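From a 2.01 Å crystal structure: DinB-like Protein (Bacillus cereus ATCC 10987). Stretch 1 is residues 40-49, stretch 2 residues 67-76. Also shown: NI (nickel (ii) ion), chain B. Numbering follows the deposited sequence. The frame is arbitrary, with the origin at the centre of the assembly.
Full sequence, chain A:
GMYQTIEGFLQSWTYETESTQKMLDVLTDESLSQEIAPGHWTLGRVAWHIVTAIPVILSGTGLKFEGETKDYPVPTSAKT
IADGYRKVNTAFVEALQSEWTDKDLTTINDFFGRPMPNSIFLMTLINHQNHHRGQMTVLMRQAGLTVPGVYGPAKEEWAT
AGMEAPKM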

ATOM      1  N   HIS A  40      -3.094 -21.486   1.562  1.00 38.72           N
ATOM      2  CA  HIS A  40      -2.960 -20.100   1.977  1.00 38.82           C
ATOM      3  C   HIS A  40      -2.615 -19.178   0.807  1.00 38.20           C
ATOM      4  O   HIS A  40      -2.373 -19.617  -0.314  1.00 38.13           O
ATOM      5  CB  HIS A  40      -1.903 -19.988   3.078  1.00 39.68           C
ATOM      6  CG  HIS A  40      -2.379 -20.449   4.416  1.00 40.52           C
ATOM      7  ND1 HIS A  40      -2.188 -21.733   4.875  1.00 43.17           N
ATOM      8  CD2 HIS A  40      -3.046 -19.790   5.393  1.00 42.67           C
ATOM      9  CE1 HIS A  40      -2.723 -21.852   6.077  1.00 44.25           C
ATOM     10  NE2 HIS A  40      -3.252 -20.687   6.415  1.00 44.78           N
ATOM     11  N   TRP A  41      -2.588 -17.887   1.088  1.00 38.25           N
ATOM     12  CA  TRP A  41      -2.227 -16.876   0.100  1.00 37.81           C
ATOM     13  C   TRP A  41      -0.832 -17.046  -0.495  1.00 36.50           C
ATOM     14  O   TRP A  41       0.078 -17.549   0.157  1.00 35.36           O
ATOM     15  CB  TRP A  41      -2.277 -15.489   0.733  1.00 39.04           C
ATOM     16  CG  TRP A  41      -3.603 -14.833   0.711  1.00 39.44           C
ATOM     17  CD1 TRP A  41      -4.835 -15.425   0.561  1.00 39.64           C
ATOM     18  CD2 TRP A  41      -3.840 -13.441   0.887  1.00 40.61           C
ATOM     19  NE1 TRP A  41      -5.824 -14.460   0.636  1.00 40.54           N
ATOM     20  CE2 TRP A  41      -5.235 -13.237   0.828  1.00 40.48           C
ATOM     21  CE3 TRP A  41      -3.007 -12.340   1.092  1.00 40.53           C
ATOM     22  CZ2 TRP A  41      -5.807 -11.967   0.959  1.00 41.21           C
ATOM     23  CZ3 TRP A  41      -3.577 -11.081   1.228  1.00 40.49           C
ATOM     24  CH2 TRP A  41      -4.960 -10.905   1.155  1.00 40.47           C
ATOM     25  N   THR A  42      -0.709 -16.614  -1.751  1.00 35.70           N
ATOM     26  CA  THR A  42       0.558 -16.509  -2.432  1.00 35.60           C
ATOM     27  C   THR A  42       1.145 -15.093  -2.317  1.00 35.89           C
ATOM     28  O   THR A  42       0.474 -14.125  -1.908  1.00 35.61           O
ATOM     29  CB  THR A  42       0.438 -16.855  -3.931  1.00 35.61           C
ATOM     30  OG1 THR A  42      -0.337 -15.854  -4.577  1.00 36.06           O
ATOM     31  CG2 THR A  42      -0.223 -18.211  -4.145  1.00 35.36           C
ATOM     32  N   LEU A  43       2.414 -14.996  -2.685  1.00 36.16           N
ATOM     33  CA  LEU A  43       3.138 -13.718  -2.723  1.00 36.54           C
ATOM     34  C   LEU A  43       2.493 -12.705  -3.652  1.00 37.06           C
ATOM     35  O   LEU A  43       2.431 -11.517  -3.327  1.00 38.12           O
ATOM     36  CB  LEU A  43       4.596 -13.978  -3.116  1.00 35.87           C
ATOM     37  CG  LEU A  43       5.575 -12.817  -3.317  1.00 36.67           C
ATOM     38  CD1 LEU A  43       5.468 -11.767  -2.228  1.00 34.62           C
ATOM     39  CD2 LEU A  43       7.009 -13.405  -3.429  1.00 35.25           C
ATOM     40  N   GLY A  44       2.029 -13.184  -4.804  1.00 37.44           N
ATOM     41  CA  GLY A  44       1.276 -12.393  -5.759  1.00 37.53           C
ATOM     42  C   GLY A  44       0.038 -11.764  -5.147  1.00 38.35           C
ATOM     43  O   GLY A  44      -0.251 -10.593  -5.419  1.00 38.03           O
ATOM     44  N   ARG A  45      -0.672 -12.508  -4.292  1.00 38.28           N
ATOM     45  CA  ARG A  45      -1.863 -11.957  -3.628  1.00 37.97           C
ATOM     46  C   ARG A  45      -1.516 -10.978  -2.507  1.00 37.69           C
ATOM     47  O   ARG A  45      -2.170  -9.964  -2.366  1.00 36.92           O
ATOM     48  CB  ARG A  45      -2.784 -13.043  -3.072  1.00 38.16           C
ATOM     49  CG  ARG A  45      -4.097 -12.428  -2.562  1.00 41.71           C
ATOM     50  CD  ARG A  45      -5.349 -13.257  -2.864  1.00 45.92           C
ATOM     51  NE  ARG A  45      -6.568 -12.475  -2.629  1.00 46.95           N
ATOM     52  CZ  ARG A  45      -7.759 -12.991  -2.334  1.00 47.95           C
ATOM     53  NH1 ARG A  45      -7.927 -14.304  -2.190  1.00 49.31           N
ATOM     54  NH2 ARG A  45      -8.794 -12.181  -2.156  1.00 47.85           N
ATOM     55  N   VAL A  46      -0.519 -11.305  -1.684  1.00 38.02           N
ATOM     56  CA  VAL A  46       0.013 -10.341  -0.729  1.00 38.22           C
ATOM     57  C   VAL A  46       0.358  -9.014  -1.405  1.00 39.42           C
ATOM     58  O   VAL A  46      -0.052  -7.959  -0.909  1.00 41.06           O
ATOM     59  CB  VAL A  46       1.212 -10.907   0.089  1.00 38.71           C
ATOM     60  CG1 VAL A  46       1.754  -9.834   1.091  1.00 37.23           C
ATOM     61  CG2 VAL A  46       0.786 -12.147   0.817  1.00 35.38           C
ATOM     62  N   ALA A  47       1.018  -9.062  -2.570  1.00 39.15           N
ATOM     63  CA  ALA A  47       1.497  -7.857  -3.261  1.00 38.95           C
ATOM     64  C   ALA A  47       0.356  -7.035  -3.884  1.00 38.71           C
ATOM     65  O   ALA A  47       0.344  -5.803  -3.833  1.00 37.60           O
ATOM     66  CB  ALA A  47       2.504  -8.240  -4.349  1.00 38.55           C
ATOM     67  N   TRP A  48      -0.579  -7.715  -4.523  1.00 38.76           N
ATOM     68  CA  TRP A  48      -1.744  -7.030  -5.060  1.00 38.83           C
ATOM     69  C   TRP A  48      -2.655  -6.461  -3.946  1.00 38.47           C
ATOM     70  O   TRP A  48      -3.278  -5.447  -4.127  1.00 38.14           O
ATOM     71  CB  TRP A  48      -2.512  -7.972  -5.972  1.00 38.98           C
ATOM     72  CG  TRP A  48      -3.511  -7.332  -6.859  1.00 38.62           C
ATOM     73  CD1 TRP A  48      -4.817  -7.657  -6.950  1.00 38.41           C
ATOM     74  CD2 TRP A  48      -3.280  -6.294  -7.829  1.00 38.34           C
ATOM     75  NE1 TRP A  48      -5.433  -6.885  -7.914  1.00 39.87           N
ATOM     76  CE2 TRP A  48      -4.510  -6.035  -8.458  1.00 37.93           C
ATOM     77  CE3 TRP A  48      -2.153  -5.559  -8.220  1.00 39.22           C
ATOM     78  CZ2 TRP A  48      -4.654  -5.074  -9.454  1.00 39.28           C
ATOM     79  CZ3 TRP A  48      -2.289  -4.610  -9.197  1.00 38.88           C
ATOM     80  CH2 TRP A  48      -3.535  -4.368  -9.813  1.00 39.61           C
ATOM     81  N   HIS A  49      -2.706  -7.115  -2.788  1.00 37.89           N
ATOM     82  CA  HIS A  49      -3.480  -6.619  -1.657  1.00 37.24           C
ATOM     83  C   HIS A  49      -2.934  -5.246  -1.193  1.00 37.41           C
ATOM     84  O   HIS A  49      -3.700  -4.347  -0.845  1.00 36.57           O
ATOM     85  CB  HIS A  49      -3.433  -7.672  -0.531  1.00 37.50           C
ATOM     86  CG  HIS A  49      -4.183  -7.300   0.711  1.00 37.08           C
ATOM     87  ND1 HIS A  49      -5.551  -7.151   0.740  1.00 37.73           N
ATOM     88  CD2 HIS A  49      -3.765  -7.160   1.991  1.00 38.81           C
ATOM     89  CE1 HIS A  49      -5.936  -6.874   1.975  1.00 38.77           C
ATOM     90  NE2 HIS A  49      -4.871  -6.868   2.755  1.00 37.37           N
ATOM     91  N   GLY A  67      -7.680   4.062  -9.064  1.00 46.99           N
ATOM     92  CA  GLY A  67      -6.991   2.889  -8.524  1.00 46.66           C
ATOM     93  C   GLY A  67      -7.899   1.688  -8.338  1.00 46.16           C
ATOM     94  O   GLY A  67      -8.973   1.806  -7.744  1.00 46.83           O
ATOM     95  N   GLU A  68      -7.460   0.529  -8.825  1.00 45.14           N
ATOM     96  CA  GLU A  68      -8.160  -0.743  -8.599  1.00 44.58           C
ATOM     97  C   GLU A  68      -8.323  -0.995  -7.105  1.00 43.64           C
ATOM     98  O   GLU A  68      -7.387  -0.771  -6.373  1.00 43.39           O
ATOM     99  CB  GLU A  68      -7.360  -1.902  -9.203  1.00 44.62           C
ATOM    100  CG  GLU A  68      -8.008  -3.269  -9.061  1.00 45.82           C
ATOM    101  CD  GLU A  68      -9.421  -3.289  -9.608  1.00 48.02           C
ATOM    102  OE1 GLU A  68      -9.553  -3.178 -10.852  1.00 49.57           O
ATOM    103  OE2 GLU A  68     -10.381  -3.395  -8.797  1.00 47.88           O
ATOM    104  N   THR A  69      -9.501  -1.471  -6.698  1.00 43.40           N
ATOM    105  CA  THR A  69      -9.855  -1.731  -5.297  1.00 43.81           C
ATOM    106  C   THR A  69     -10.129  -3.220  -4.972  1.00 43.32           C
ATOM    107  O   THR A  69     -10.181  -3.607  -3.799  1.00 43.61           O
ATOM    108  CB  THR A  69     -11.106  -0.894  -4.888  1.00 44.60           C
ATOM    109  OG1 THR A  69     -12.202  -1.210  -5.753  1.00 44.60           O
ATOM    110  CG2 THR A  69     -10.820   0.622  -4.971  1.00 44.27           C
ATOM    111  N   LYS A  70     -10.315  -4.048  -5.999  1.00 42.95           N
ATOM    112  CA  LYS A  70     -10.570  -5.489  -5.815  1.00 42.71           C
ATOM    113  C   LYS A  70      -9.272  -6.300  -5.858  1.00 42.24           C
ATOM    114  O   LYS A  70      -8.568  -6.308  -6.866  1.00 41.49           O
ATOM    115  CB  LYS A  70     -11.534  -5.991  -6.897  1.00 43.12           C
ATOM    116  N   ASP A  71      -8.960  -7.002  -4.772  1.00 42.33           N
ATOM    117  CA  ASP A  71      -7.709  -7.758  -4.699  1.00 42.59           C
ATOM    118  C   ASP A  71      -7.821  -9.185  -5.262  1.00 42.55           C
ATOM    119  O   ASP A  71      -6.898  -9.980  -5.113  1.00 42.47           O
ATOM    120  CB  ASP A  71      -7.080  -7.705  -3.271  1.00 42.89           C
ATOM    121  CG  ASP A  71      -7.821  -8.543  -2.245  1.00 44.57           C
ATOM    122  OD1 ASP A  71      -8.871  -9.122  -2.589  1.00 47.83           O
ATOM    123  OD2 ASP A  71      -7.363  -8.612  -1.082  1.00 44.97           O
ATOM    124  N   TYR A  72      -8.943  -9.485  -5.922  1.00 42.85           N
ATOM    125  CA  TYR A  72      -9.137 -10.737  -6.646  1.00 42.91           C
ATOM    126  C   TYR A  72      -9.904 -10.398  -7.917  1.00 42.56           C
ATOM    127  O   TYR A  72     -10.859  -9.630  -7.869  1.00 43.39           O
ATOM    128  CB  TYR A  72      -9.918 -11.777  -5.816  1.00 43.24           C
ATOM    129  CG  TYR A  72      -9.747 -13.237  -6.284  1.00 42.94           C
ATOM    130  CD1 TYR A  72      -8.698 -14.039  -5.791  1.00 43.93           C
ATOM    131  CD2 TYR A  72     -10.627 -13.809  -7.199  1.00 42.74           C
ATOM    132  CE1 TYR A  72      -8.534 -15.375  -6.210  1.00 43.63           C
ATOM    133  CE2 TYR A  72     -10.483 -15.138  -7.619  1.00 43.03           C
ATOM    134  CZ  TYR A  72      -9.437 -15.924  -7.124  1.00 44.06           C
ATOM    135  OH  TYR A  72      -9.295 -17.250  -7.550  1.00 43.45           O
ATOM    136  N   PRO A  73      -9.462 -10.918  -9.074  1.00 41.60           N
ATOM    137  CA  PRO A  73      -8.336 -11.806  -9.290  1.00 40.90           C
ATOM    138  C   PRO A  73      -7.002 -11.063  -9.204  1.00 40.00           C
ATOM    139  O   PRO A  73      -6.958  -9.828  -9.220  1.00 39.44           O
ATOM    140  CB  PRO A  73      -8.589 -12.332 -10.706  1.00 40.75           C
ATOM    141  CG  PRO A  73      -9.228 -11.220 -11.375  1.00 41.25           C
ATOM    142  CD  PRO A  73     -10.107 -10.566 -10.350  1.00 41.61           C
ATOM    143  N   VAL A  74      -5.931 -11.826  -9.082  1.00 39.25           N
ATOM    144  CA  VAL A  74      -4.606 -11.270  -8.932  1.00 38.70           C
ATOM    145  C   VAL A  74      -3.944 -11.256 -10.320  1.00 38.13           C
ATOM    146  O   VAL A  74      -4.022 -12.245 -11.051  1.00 38.73           O
ATOM    147  CB  VAL A  74      -3.766 -12.124  -7.972  1.00 38.74           C
ATOM    148  CG1 VAL A  74      -2.346 -11.568  -7.850  1.00 38.20           C
ATOM    149  CG2 VAL A  74      -4.449 -12.224  -6.614  1.00 39.08           C
ATOM    150  N   PRO A  75      -3.263 -10.156 -10.686  1.00 37.44           N
ATOM    151  CA  PRO A  75      -2.495 -10.177 -11.934  1.00 36.76           C
ATOM    152  C   PRO A  75      -1.467 -11.299 -12.016  1.00 36.56           C
ATOM    153  O   PRO A  75      -0.886 -11.676 -11.000  1.00 35.92           O
ATOM    154  CB  PRO A  75      -1.779  -8.825 -11.910  1.00 36.40           C
ATOM    155  CG  PRO A  75      -2.661  -7.966 -11.140  1.00 35.99           C
ATOM    156  CD  PRO A  75      -3.161  -8.841 -10.029  1.00 37.63           C
ATOM    157  N   THR A  76      -1.222 -11.809 -13.223  1.00 37.11           N
ATOM    158  CA  THR A  76      -0.212 -12.861 -13.407  1.00 37.55           C
ATOM    159  C   THR A  76       1.204 -12.353 -13.731  1.00 38.15           C
ATOM    160  O   THR A  76       2.167 -13.128 -13.693  1.00 37.83           O
ATOM    161  CB  THR A  76      -0.654 -13.916 -14.432  1.00 37.85           C
ATOM    162  OG1 THR A  76      -0.916 -13.312 -15.702  1.00 36.14           O
ATOM    163  CG2 THR A  76      -1.919 -14.620 -13.923  1.00 38.81           C
TER
HETATM  164 NI    NI B 168      -4.762  -6.732   5.047  1.00 54.28          NI
HETATM  165  O   HOH W   1      -8.459  -7.128  -9.226  1.00 40.99           O
HETATM  166  O   HOH W   2      -5.581  -8.992   5.046  1.00 35.16           O
HETATM  167  O   HOH W   3      -4.915  -6.666   7.316  1.00 41.04           O
HETATM  168  O   HOH W   4      -7.018  -6.034   5.017  1.00 32.15           O

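The most unusual feature of this contact is a chain of interactions that runs from a metal ion through a histidine to an aspartate and on to an arginine. His49 binds the nickel ion through NE2, at 2.3 Å from NI. Three waters and two atoms from elsewhere in the structure complete the shell. The other ring nitrogen, His49 ND1, donates a hydrogen bond to Asp71 OD2 at 3.0 Å. Asp71 OD2 sits at the edge of the imidazole, near its plane, on the side where ND1 can donate; the angle of 142° is bent. The second carboxylate oxygen is also engaged. Arg45 NH2 donates to Asp71 OD1 at 3.1 Å, with a nearly straight angle of 167°, and the pair forms a salt bridge.

Aspartate suits this place because its two oxygens can serve two donors at once. Its CA-to-CB bond points sideways, but with chi1 in p the carboxylate comes nearer to the helix. Arg45 and His49 are one helical turn apart, so both reach the same acid. The long Arg45 side chain starts sideways, but its end comes nearer to the second stretch; its chi2 of 141° lies between wells. Tyr72 CD1 lies over one face of the guanidinium, 3.7 Å from Arg45 NH1.

Trp48 gives the largest covered area of any residue here, 125 Å². Its CA-to-CB bond points toward the second stretch. Pro75 packs over one face of the indole: Pro75 CD is 3.4 Å from the centroid of the Trp48 five-membered ring and only 9° off the normal. This is a CH-pi contact, for which the flat indole and the compact proline ring are well matched. Glu68 CG comes obliquely to the six-membered ring, 3.8 Å from Trp48 CZ2.

The indole nitrogen also has polar partners. Trp48 NE1 makes a weak hydrogen bond to Lys70 O at 3.4 Å. Water 1 accepts a weak bond from Trp48 NE1 at 3.3 Å. The same water donates to Lys70 O at 2.5 Å and to Pro73 O at 3.1 Å, so it ties the indole to two backbone carbonyls.

Val74 suits this place because its branched apolar side chain sets one methyl against Gly44 and Trp48 and the other against Arg45. Val74 CG1 lies 3.4 Å from Gly44 O and 4.1 Å from Trp48 CB, while Val74 CG2 is 4.0 Å from Arg45 CA. Gly44 is buried, and an ideal CB there would point toward the second stretch, 3.7 Å from Val74 CG1. Together the two stretches bury 525 Å², both sides summed, with the loop held to the helix by both polar and apolar contacts.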